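Local coordinates for protein triphenylmethane reductase (Citrobacter sp., PDB 2JL1) that binds NADP(+) and probably reduces triphenylmethane dyes, a reaction of interest for bioremediation, at residues L12-K23 with N176-T187. Numbering follows the deposited sequence.
Sequences LGGLVIQHLLKK and NELALAAATVLT. With NAP (NADP nicotinamide-adenine-dinucleotide phosphate), chain B.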
loop_
_atom_site.group_PDB
_atom_site.type_symbol
_atom_site.label_atom_id
_atom_site.label_comp_id
_atom_site.label_asym_id
_atom_site.label_seq_id
_atom_site.Cartn_x
_atom_site.Cartn_y
_atom_site.Cartn_z
ATOM N N LEU A 12 -23.003 -5.114 -3.612
ATOM C CA LEU A 12 -22.834 -3.724 -3.179
ATOM C C LEU A 12 -23.011 -2.754 -4.331
ATOM O O LEU A 12 -23.701 -1.755 -4.186
ATOM C CB LEU A 12 -21.457 -3.510 -2.516
ATOM C CG LEU A 12 -21.187 -2.150 -1.853
ATOM C CD1 LEU A 12 -21.961 -2.004 -0.531
ATOM C CD2 LEU A 12 -19.673 -1.978 -1.595
ATOM N N GLY A 13 -22.361 -3.048 -5.455
ATOM C CA GLY A 13 -22.403 -2.226 -6.677
ATOM C C GLY A 13 -23.801 -2.006 -7.231
ATOM O O GLY A 13 -24.150 -0.896 -7.631
ATOM N N GLY A 14 -24.601 -3.071 -7.253
ATOM C CA GLY A 14 -25.997 -3.008 -7.725
ATOM C C GLY A 14 -26.824 -2.114 -6.821
ATOM O O GLY A 14 -27.639 -1.334 -7.296
ATOM N N LEU A 15 -26.589 -2.195 -5.513
ATOM C CA LEU A 15 -27.291 -1.321 -4.558
ATOM C C LEU A 15 -26.851 0.151 -4.666
ATOM O O LEU A 15 -27.664 1.054 -4.469
ATOM C CB LEU A 15 -27.147 -1.834 -3.120
ATOM C CG LEU A 15 -27.860 -3.115 -2.676
ATOM C CD1 LEU A 15 -27.267 -3.624 -1.331
ATOM C CD2 LEU A 15 -29.365 -2.904 -2.556
ATOM N N VAL A 16 -25.581 0.397 -4.974
ATOM C CA VAL A 16 -25.085 1.769 -5.173
ATOM C C VAL A 16 -25.808 2.385 -6.384
ATOM O O VAL A 16 -26.295 3.509 -6.314
ATOM C CB VAL A 16 -23.527 1.841 -5.363
ATOM C CG1 VAL A 16 -23.096 3.207 -5.929
ATOM C CG2 VAL A 16 -22.806 1.638 -4.036
ATOM N N ILE A 17 -25.875 1.630 -7.473
ATOM C CA ILE A 17 -26.586 2.064 -8.673
ATOM C C ILE A 17 -28.070 2.320 -8.401
ATOM O O ILE A 17 -28.619 3.330 -8.854
ATOM C CB ILE A 17 -26.306 1.105 -9.841
ATOM C CG1 ILE A 17 -24.843 1.313 -10.267
ATOM C CG2 ILE A 17 -27.320 1.312 -11.018
ATOM C CD1 ILE A 17 -24.329 0.387 -11.304
ATOM N N GLN A 18 -28.709 1.435 -7.630
ATOM C CA GLN A 18 -30.120 1.639 -7.288
ATOM C C GLN A 18 -30.349 2.891 -6.453
ATOM O O GLN A 18 -31.327 3.616 -6.670
ATOM C CB GLN A 18 -30.725 0.379 -6.657
ATOM C CG GLN A 18 -30.875 -0.760 -7.685
ATOM C CD GLN A 18 -31.611 -0.329 -8.978
ATOM O OE1 GLN A 18 -32.702 0.240 -8.919
ATOM N NE2 GLN A 18 -31.011 -0.611 -10.144
ATOM N N HIS A 19 -29.427 3.175 -5.525
ATOM C CA HIS A 19 -29.451 4.442 -4.785
ATOM C C HIS A 19 -29.103 5.677 -5.636
ATOM O O HIS A 19 -29.716 6.736 -5.464
ATOM C CB HIS A 19 -28.536 4.358 -3.559
ATOM C CG HIS A 19 -29.078 3.480 -2.472
ATOM N ND1 HIS A 19 -30.157 3.841 -1.693
ATOM C CD2 HIS A 19 -28.699 2.252 -2.045
ATOM C CE1 HIS A 19 -30.420 2.872 -0.833
ATOM N NE2 HIS A 19 -29.542 1.902 -1.020
ATOM N N LEU A 20 -28.127 5.551 -6.542
ATOM C CA LEU A 20 -27.788 6.645 -7.468
ATOM C C LEU A 20 -28.961 6.994 -8.384
ATOM O O LEU A 20 -29.172 8.168 -8.714
ATOM C CB LEU A 20 -26.549 6.308 -8.321
ATOM C CG LEU A 20 -25.186 6.346 -7.610
ATOM C CD1 LEU A 20 -24.047 5.849 -8.505
ATOM C CD2 LEU A 20 -24.917 7.751 -7.108
ATOM N N LEU A 21 -29.720 5.975 -8.780
ATOM C CA LEU A 21 -30.893 6.162 -9.658
ATOM C C LEU A 21 -32.003 6.981 -8.992
ATOM O O LEU A 21 -32.865 7.522 -9.672
ATOM C CB LEU A 21 -31.419 4.812 -10.184
ATOM C CG LEU A 21 -30.598 4.112 -11.287
ATOM C CD1 LEU A 21 -31.033 2.638 -11.527
ATOM C CD2 LEU A 21 -30.635 4.885 -12.595
ATOM N N LYS A 22 -31.980 7.079 -7.667
ATOM C CA LYS A 22 -32.921 7.955 -6.965
ATOM C C LYS A 22 -32.363 9.371 -6.811
ATOM O O LYS A 22 -33.053 10.254 -6.303
ATOM C CB LYS A 22 -33.280 7.387 -5.594
ATOM C CG LYS A 22 -34.024 6.074 -5.635
ATOM C CD LYS A 22 -34.406 5.684 -4.219
ATOM C CE LYS A 22 -34.847 4.231 -4.107
ATOM N NZ LYS A 22 -34.259 3.661 -2.850
ATOM N N LYS A 23 -31.126 9.602 -7.259
ATOM C CA LYS A 23 -30.490 10.913 -7.070
ATOM C C LYS A 23 -30.094 11.637 -8.360
ATOM O O LYS A 23 -30.133 12.857 -8.421
ATOM C CB LYS A 23 -29.262 10.792 -6.149
ATOM C CG LYS A 23 -29.569 10.400 -4.715
ATOM C CD LYS A 23 -28.280 9.992 -3.967
ATOM C CE LYS A 23 -28.564 9.467 -2.543
ATOM N NZ LYS A 23 -29.036 10.540 -1.609
ATOM N N ASN A 176 -26.814 -2.381 2.105
ATOM C CA ASN A 176 -27.740 -1.340 1.689
ATOM C C ASN A 176 -27.346 0.030 2.220
ATOM O O ASN A 176 -27.270 0.983 1.459
ATOM C CB ASN A 176 -29.176 -1.668 2.070
ATOM C CG ASN A 176 -30.124 -0.612 1.611
ATOM O OD1 ASN A 176 -30.807 0.011 2.417
ATOM N ND2 ASN A 176 -30.140 -0.361 0.315
ATOM N N GLU A 177 -27.064 0.120 3.514
ATOM C CA GLU A 177 -26.661 1.399 4.117
ATOM C C GLU A 177 -25.285 1.855 3.676
ATOM O O GLU A 177 -25.067 3.046 3.504
ATOM C CB GLU A 177 -26.731 1.355 5.647
ATOM C CG GLU A 177 -28.138 1.147 6.175
ATOM C CD GLU A 177 -28.196 1.078 7.677
ATOM O OE1 GLU A 177 -27.520 0.213 8.299
ATOM O OE2 GLU A 177 -28.976 1.868 8.217
ATOM N N LEU A 178 -24.359 0.922 3.478
ATOM C CA LEU A 178 -23.038 1.280 2.946
ATOM C C LEU A 178 -23.155 1.787 1.515
ATOM O O LEU A 178 -22.446 2.709 1.113
ATOM C CB LEU A 178 -22.099 0.091 2.986
ATOM C CG LEU A 178 -21.780 -0.335 4.412
ATOM C CD1 LEU A 178 -21.128 -1.743 4.427
ATOM C CD2 LEU A 178 -20.929 0.746 5.106
ATOM N N ALA A 179 -24.080 1.203 0.758
ATOM C CA ALA A 179 -24.313 1.622 -0.628
ATOM C C ALA A 179 -24.925 3.006 -0.688
ATOM O O ALA A 179 -24.613 3.803 -1.580
ATOM C CB ALA A 179 -25.219 0.629 -1.334
ATOM N N LEU A 180 -25.833 3.267 0.248
ATOM C CA LEU A 180 -26.457 4.581 0.403
ATOM C C LEU A 180 -25.408 5.640 0.722
ATOM O O LEU A 180 -25.426 6.731 0.150
ATOM C CB LEU A 180 -27.564 4.538 1.481
ATOM C CG LEU A 180 -28.211 5.857 1.878
ATOM C CD1 LEU A 180 -28.750 6.636 0.631
ATOM C CD2 LEU A 180 -29.335 5.630 2.888
ATOM N N ALA A 181 -24.479 5.304 1.612
ATOM C CA ALA A 181 -23.361 6.195 1.958
ATOM C C ALA A 181 -22.463 6.502 0.770
ATOM O O ALA A 181 -22.051 7.654 0.580
ATOM C CB ALA A 181 -22.532 5.569 3.094
ATOM N N ALA A 182 -22.131 5.477 -0.009
ATOM C CA ALA A 182 -21.357 5.670 -1.220
ATOM C C ALA A 182 -22.098 6.604 -2.213
ATOM O O ALA A 182 -21.509 7.572 -2.742
ATOM C CB ALA A 182 -21.042 4.321 -1.841
ATOM N N ALA A 183 -23.388 6.334 -2.434
ATOM C CA ALA A 183 -24.227 7.158 -3.316
ATOM C C ALA A 183 -24.369 8.603 -2.824
ATOM O O ALA A 183 -24.314 9.559 -3.628
ATOM C CB ALA A 183 -25.604 6.506 -3.534
ATOM N N THR A 184 -24.529 8.781 -1.517
ATOM C CA THR A 184 -24.619 10.133 -0.930
ATOM C C THR A 184 -23.328 10.926 -1.191
ATOM O O THR A 184 -23.359 12.043 -1.682
ATOM C CB THR A 184 -24.888 10.023 0.585
ATOM O OG1 THR A 184 -26.134 9.349 0.773
ATOM C CG2 THR A 184 -24.944 11.383 1.260
ATOM N N VAL A 185 -22.198 10.303 -0.876
ATOM C CA VAL A 185 -20.883 10.870 -1.075
ATOM C C VAL A 185 -20.609 11.280 -2.535
ATOM O O VAL A 185 -20.078 12.370 -2.785
ATOM C CB VAL A 185 -19.812 9.883 -0.531
ATOM C CG1 VAL A 185 -18.444 10.163 -1.098
ATOM C CG2 VAL A 185 -19.782 9.936 1.006
ATOM N N LEU A 186 -20.970 10.413 -3.480
ATOM C CA LEU A 186 -20.799 10.662 -4.931
ATOM C C LEU A 186 -21.595 11.847 -5.501
ATOM O O LEU A 186 -21.223 12.418 -6.545
ATOM C CB LEU A 186 -21.111 9.390 -5.734
ATOM C CG LEU A 186 -20.151 8.196 -5.527
ATOM C CD1 LEU A 186 -20.755 6.893 -6.055
ATOM C CD2 LEU A 186 -18.764 8.457 -6.147
ATOM N N THR A 187 -22.672 12.224 -4.810
ATOM C CA THR A 187 -23.656 13.181 -5.342
ATOM C C THR A 187 -23.788 14.461 -4.516
ATOM O O THR A 187 -24.802 15.153 -4.616
ATOM C CB THR A 187 -25.058 12.542 -5.417
ATOM O OG1 THR A 187 -25.416 12.029 -4.121
ATOM C CG2 THR A 187 -25.092 11.420 -6.441
HETATM P PA NAP B . -19.756 -9.366 -4.689
HETATM O O1A NAP B . -19.097 -10.689 -4.509
HETATM O O2A NAP B . -21.228 -9.408 -4.814
HETATM O O5B NAP B . -19.145 -8.579 -5.934
HETATM C C5B NAP B . -17.780 -8.589 -6.289
HETATM C C4B NAP B . -17.730 -7.858 -7.622
HETATM O O4B NAP B . -16.398 -7.795 -8.116
HETATM C C3B NAP B . -18.575 -8.626 -8.638
HETATM O O3B NAP B . -19.398 -7.730 -9.337
HETATM C C2B NAP B . -17.562 -9.208 -9.584
HETATM O O2B NAP B . -18.041 -9.196 -10.892
HETATM C C1B NAP B . -16.434 -8.204 -9.469
HETATM N N9A NAP B . -15.187 -8.804 -9.965
HETATM C C8A NAP B . -14.610 -9.987 -9.595
HETATM N N7A NAP B . -13.476 -10.139 -10.319
HETATM C C5A NAP B . -13.347 -9.082 -11.154
HETATM C C6A NAP B . -12.389 -8.740 -12.109
HETATM N N6A NAP B . -11.345 -9.529 -12.347
HETATM N N1A NAP B . -12.535 -7.566 -12.811
HETATM C C2A NAP B . -13.619 -6.746 -12.584
HETATM N N3A NAP B . -14.560 -7.081 -11.637
HETATM C C4A NAP B . -14.422 -8.238 -10.940
HETATM O O3 NAP B . -19.325 -8.451 -3.417
HETATM P PN NAP B . -20.178 -7.393 -2.552
HETATM O O1N NAP B . -20.845 -6.498 -3.512
HETATM O O2N NAP B . -20.985 -8.133 -1.542
HETATM O O5D NAP B . -18.988 -6.522 -1.827
HETATM C C5D NAP B . -18.145 -5.686 -2.608
HETATM C C4D NAP B . -16.658 -5.777 -2.245
HETATM O O4D NAP B . -16.502 -5.562 -0.853
HETATM C C3D NAP B . -16.060 -7.158 -2.526
HETATM O O3D NAP B . -15.470 -7.294 -3.795
HETATM C C2D NAP B . -15.040 -7.360 -1.421
HETATM O O2D NAP B . -13.744 -6.893 -1.735
HETATM C C1D NAP B . -15.571 -6.484 -0.307
HETATM N N1N NAP B . -16.155 -7.359 0.724
HETATM C C2N NAP B . -16.452 -6.786 1.919
HETATM C C3N NAP B . -16.953 -7.545 2.937
HETATM C C7N NAP B . -17.258 -6.939 4.239
HETATM O O7N NAP B . -17.899 -7.781 5.194
HETATM N N7N NAP B . -16.876 -5.671 4.435
HETATM C C4N NAP B . -17.258 -8.905 2.717
HETATM C C5N NAP B . -17.042 -9.450 1.475
HETATM C C6N NAP B . -16.430 -8.673 0.485
HETATM P P2B NAP B . -18.757 -10.485 -11.551
HETATM O O1X NAP B . -20.254 -10.280 -11.422
HETATM O O2X NAP B . -18.366 -11.780 -10.859
HETATM O O3X NAP B . -18.308 -10.491 -12.997
HETATM O O HOH W 1 -27.176 13.309 -1.740
#
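Ala179 packs its methyl into a hole formed by Leu12, Leu15, Val16 and His19, with its CB 3.6 Å from Leu15 CB. The axes of helices 12-20 and 176-186 come within 8.2 Å at a crossing angle of -51°, consistent with the small side chains of Ala179, Ala182 and Ala183 on this face. Farther along, Ala183 CB touches His19 CB and Leu20 CD2. Val16 directs CG2 at Ala179 and Ala182, while Leu20 CD2 meets Thr187 CG2.

His19 is the reciprocal knob, among Asn176, Ala179, Leu180 and Ala183. Leu180 CB makes a CH-pi contact, 4.0 Å from the centroid of the His19 ring and over its face. The Asn176 amide lies at the ring edge, its plane turned 36° from the ring. Asn176 CG is anti to the backbone N (chi1 -179°), which carries ND2 to 2.7 Å from His19 NE2.

At the C-terminal ends, one water accepts a weak bond from Lys23 NZ. Thr187 OG1 accepts from this water and in turn donates to Ala183 O at 2.7 Å.

Leu12 N donates a nearly straight bond to NADP O1N, at the N-terminal end of the first helix of the Rossmann fold. The pair packs on the parallel sheet: Leu20 touches strand 29-33 and Ala182 strand 135-140. Helix 266-271 packs against Thr184.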